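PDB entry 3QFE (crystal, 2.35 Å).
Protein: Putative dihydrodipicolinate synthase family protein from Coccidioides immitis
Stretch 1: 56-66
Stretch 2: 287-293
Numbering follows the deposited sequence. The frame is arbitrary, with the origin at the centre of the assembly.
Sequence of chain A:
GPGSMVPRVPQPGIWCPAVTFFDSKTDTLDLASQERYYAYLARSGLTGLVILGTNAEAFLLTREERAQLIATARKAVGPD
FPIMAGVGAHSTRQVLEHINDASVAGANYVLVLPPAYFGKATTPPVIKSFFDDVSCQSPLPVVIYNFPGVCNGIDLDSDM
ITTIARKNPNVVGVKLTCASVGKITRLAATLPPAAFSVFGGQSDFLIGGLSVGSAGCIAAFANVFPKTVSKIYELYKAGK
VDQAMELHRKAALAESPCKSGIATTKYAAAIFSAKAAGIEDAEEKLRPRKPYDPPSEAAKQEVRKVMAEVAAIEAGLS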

# COMPACT_ATOMS: atom_id res chain seq x y z
N ALA A 56 2.45 2.68 7.04
CA ALA A 56 1.60 3.46 7.94
C ALA A 56 1.97 3.21 9.39
O ALA A 56 1.29 3.73 10.30
CB ALA A 56 0.15 3.10 7.73
N GLU A 57 3.03 2.41 9.62
CA GLU A 57 3.43 2.03 10.97
C GLU A 57 2.26 1.36 11.72
O GLU A 57 2.03 1.61 12.93
CB GLU A 57 3.93 3.27 11.73
CG GLU A 57 5.16 3.95 11.14
CD GLU A 57 5.40 5.34 11.74
OE1 GLU A 57 4.63 6.26 11.39
OE2 GLU A 57 6.34 5.52 12.56
N ALA A 58 1.50 0.53 11.01
CA ALA A 58 0.32 -0.11 11.58
C ALA A 58 0.67 -0.89 12.85
O ALA A 58 -0.13 -0.95 13.79
CB ALA A 58 -0.34 -1.03 10.57
N PHE A 59 1.85 -1.50 12.88
CA PHE A 59 2.21 -2.29 14.04
C PHE A 59 2.56 -1.46 15.28
O PHE A 59 2.77 -2.01 16.35
CB PHE A 59 3.34 -3.26 13.71
CG PHE A 59 2.85 -4.63 13.27
CD1 PHE A 59 3.17 -5.77 14.02
CD2 PHE A 59 2.11 -4.78 12.09
CE1 PHE A 59 2.74 -7.05 13.60
CE2 PHE A 59 1.68 -6.04 11.67
CZ PHE A 59 1.99 -7.18 12.42
N LEU A 60 2.60 -0.13 15.13
CA LEU A 60 2.85 0.80 16.24
C LEU A 60 1.55 1.42 16.79
O LEU A 60 1.58 2.27 17.69
CB LEU A 60 3.81 1.92 15.79
CG LEU A 60 5.12 1.50 15.12
CD1 LEU A 60 6.05 2.71 14.91
CD2 LEU A 60 5.85 0.44 15.89
N LEU A 61 0.43 0.98 16.23
CA LEU A 61 -0.89 1.53 16.53
C LEU A 61 -1.67 0.67 17.53
O LEU A 61 -1.54 -0.56 17.55
CB LEU A 61 -1.72 1.63 15.25
CG LEU A 61 -1.17 2.55 14.15
CD1 LEU A 61 -2.16 2.58 13.01
CD2 LEU A 61 -0.84 3.97 14.65
N THR A 62 -2.52 1.31 18.31
CA THR A 62 -3.44 0.53 19.13
C THR A 62 -4.59 0.09 18.24
O THR A 62 -4.79 0.66 17.17
CB THR A 62 -4.01 1.36 20.28
OG1 THR A 62 -4.91 2.35 19.73
CG2 THR A 62 -2.88 2.02 21.09
N ARG A 63 -5.37 -0.90 18.69
CA ARG A 63 -6.52 -1.39 17.95
C ARG A 63 -7.49 -0.25 17.59
O ARG A 63 -7.97 -0.16 16.46
CB ARG A 63 -7.24 -2.46 18.75
CG ARG A 63 -8.63 -2.76 18.25
CD ARG A 63 -9.48 -3.42 19.31
NE ARG A 63 -10.70 -3.91 18.71
CZ ARG A 63 -11.81 -4.26 19.37
NH1 ARG A 63 -11.87 -4.19 20.70
NH2 ARG A 63 -12.85 -4.70 18.69
N GLU A 64 -7.77 0.61 18.55
CA GLU A 64 -8.65 1.75 18.34
C GLU A 64 -8.10 2.74 17.29
O GLU A 64 -8.85 3.27 16.46
CB GLU A 64 -8.90 2.42 19.68
CG GLU A 64 -9.82 3.58 19.62
CD GLU A 64 -10.43 3.92 20.97
OE1 GLU A 64 -10.34 3.08 21.92
OE2 GLU A 64 -11.00 5.03 21.07
N GLU A 65 -6.80 2.98 17.31
CA GLU A 65 -6.20 3.88 16.33
C GLU A 65 -6.34 3.31 14.93
O GLU A 65 -6.67 4.04 13.98
CB GLU A 65 -4.75 4.19 16.68
CG GLU A 65 -4.65 5.12 17.90
CD GLU A 65 -3.23 5.26 18.47
OE1 GLU A 65 -2.37 4.41 18.16
OE2 GLU A 65 -2.98 6.21 19.22
N ARG A 66 -6.12 2.00 14.80
CA ARG A 66 -6.31 1.32 13.54
C ARG A 66 -7.67 1.60 12.94
O ARG A 66 -7.77 1.92 11.76
CB ARG A 66 -6.14 -0.19 13.69
CG ARG A 66 -4.70 -0.66 13.73
CD ARG A 66 -4.68 -2.12 14.16
NE ARG A 66 -3.37 -2.73 14.03
CZ ARG A 66 -2.90 -3.26 12.91
NH1 ARG A 66 -3.63 -3.24 11.80
NH2 ARG A 66 -1.68 -3.81 12.91
N ARG A 287 7.21 12.65 11.64
CA ARG A 287 8.17 11.86 12.40
C ARG A 287 7.66 10.43 12.60
O ARG A 287 6.47 10.20 12.70
CB ARG A 287 8.41 12.49 13.76
CG ARG A 287 9.26 13.75 13.69
CD ARG A 287 9.30 14.44 15.04
NE ARG A 287 9.64 15.85 14.85
CZ ARG A 287 10.21 16.63 15.77
NH1 ARG A 287 10.51 16.15 16.97
NH2 ARG A 287 10.47 17.90 15.47
N PRO A 288 8.57 9.46 12.59
CA PRO A 288 8.21 8.12 13.05
C PRO A 288 7.69 8.18 14.48
O PRO A 288 8.07 9.07 15.24
CB PRO A 288 9.54 7.36 13.02
CG PRO A 288 10.60 8.34 12.58
CD PRO A 288 9.92 9.52 12.01
N ARG A 289 6.81 7.26 14.85
CA ARG A 289 6.26 7.28 16.20
C ARG A 289 7.36 6.98 17.22
O ARG A 289 8.23 6.16 16.97
CB ARG A 289 5.09 6.29 16.34
CG ARG A 289 4.03 6.83 17.21
CD ARG A 289 2.98 5.81 17.67
NE ARG A 289 1.89 6.54 18.33
CZ ARG A 289 0.64 6.09 18.45
NH1 ARG A 289 0.29 4.89 18.02
NH2 ARG A 289 -0.26 6.86 19.02
N LYS A 290 7.32 7.69 18.34
CA LYS A 290 8.12 7.41 19.53
C LYS A 290 8.22 5.92 19.81
O LYS A 290 7.21 5.22 19.75
CB LYS A 290 7.48 8.07 20.75
CG LYS A 290 8.30 9.14 21.35
CD LYS A 290 7.48 10.13 22.17
CE LYS A 290 6.59 9.47 23.20
NZ LYS A 290 6.61 10.29 24.44
N PRO A 291 9.42 5.43 20.19
CA PRO A 291 10.66 6.14 20.41
C PRO A 291 11.57 6.22 19.19
O PRO A 291 12.72 6.56 19.34
CB PRO A 291 11.34 5.29 21.48
CG PRO A 291 10.96 3.90 21.08
CD PRO A 291 9.56 3.99 20.51
N TYR A 292 11.08 5.91 18.01
CA TYR A 292 11.93 5.92 16.81
C TYR A 292 12.38 7.32 16.35
O TYR A 292 11.66 8.30 16.53
CB TYR A 292 11.27 5.08 15.70
CG TYR A 292 11.00 3.68 16.21
CD1 TYR A 292 12.06 2.80 16.49
CD2 TYR A 292 9.71 3.27 16.52
CE1 TYR A 292 11.83 1.53 17.01
CE2 TYR A 292 9.47 2.01 17.03
CZ TYR A 292 10.53 1.15 17.28
OH TYR A 292 10.28 -0.10 17.80
N ASP A 293 13.59 7.41 15.81
CA ASP A 293 14.16 8.70 15.47
C ASP A 293 13.84 9.07 14.02
O ASP A 293 13.67 8.19 13.18
CB ASP A 293 15.69 8.71 15.71
CG ASP A 293 16.07 9.07 17.16
OD1 ASP A 293 15.17 9.35 17.99
OD2 ASP A 293 17.28 9.06 17.48

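How does the start of the second stretch meet the first? Arg287 takes no part: its CA-to-CB bond points away. Pro288 makes the first contact, with its CA 3.2 Å from Glu57 OE2. Its CA-to-CB bond runs sideways to the first stretch, and CB lies 3.7 Å from the same OE2. Buried and without an N-H of its own, the proline offers this carboxylate only carbon, and the polar partner is the next residue along the chain.

What does the backbone of Arg289 contribute? Its N donates to Glu57 OE2 over 2.9 Å at a nearly straight 161°. Glu57, itself buried, reaches this amide with chi1 in m and chi2 in t, its CA-to-CB bond directed toward the second stretch. A glutamate suits the place because its two carboxylate oxygens can serve separate partners: OE2 takes the Arg289 amide, while OE1 is hydrogen-bonded elsewhere in the structure. The charged group is therefore not left unsatisfied in its buried setting.

Why does Arg289 dominate the contact? The residue as a whole has 112 Å² covered by the first stretch, more than any other residue here, and its side chain runs out nearly straight, with chi2 and chi3 both t, to carry the guanidinium to Glu65. There NH1 donates to OE1 over 2.7 Å and NH2 to OE2 over 2.8 Å, a two-pronged salt bridge. NH1 also donates to Leu60 O over 2.9 Å, at a more bent 138°; both this carbonyl and Glu65 OE1 lie at the guanidinium edge, where its N-H groups point. Leu61 adds an apolar neighbour, bringing CD2 to 3.7 Å from NH1 although its CA-to-CB bond points away. Glu65 is also tied into its own stretch: OE1 accepts from Thr62 N over 3.1 Å, while Thr62 OG1 accepts from Glu65 N over 3.1 Å, capping the helix that begins at Arg63. The salt bridge thus joins Arg289 to the first turn of that helix.

How does the contact finish beyond the arginine? Lys290 turns its CA-to-CB bond away, and Pro291, preceded by a cis peptide bond, stays out of reach. The chain then folds back enough for Tyr292 N to donate to Arg289 O over 3.0 Å, and Tyr292 directs its CA-to-CB bond toward the first stretch. Its CD2 lies 4.0 Å from Leu60 CD1, an apolar contact. Leu60 CD1 is also 4.0 Å from Arg289 CB, so this one methyl touches both residues.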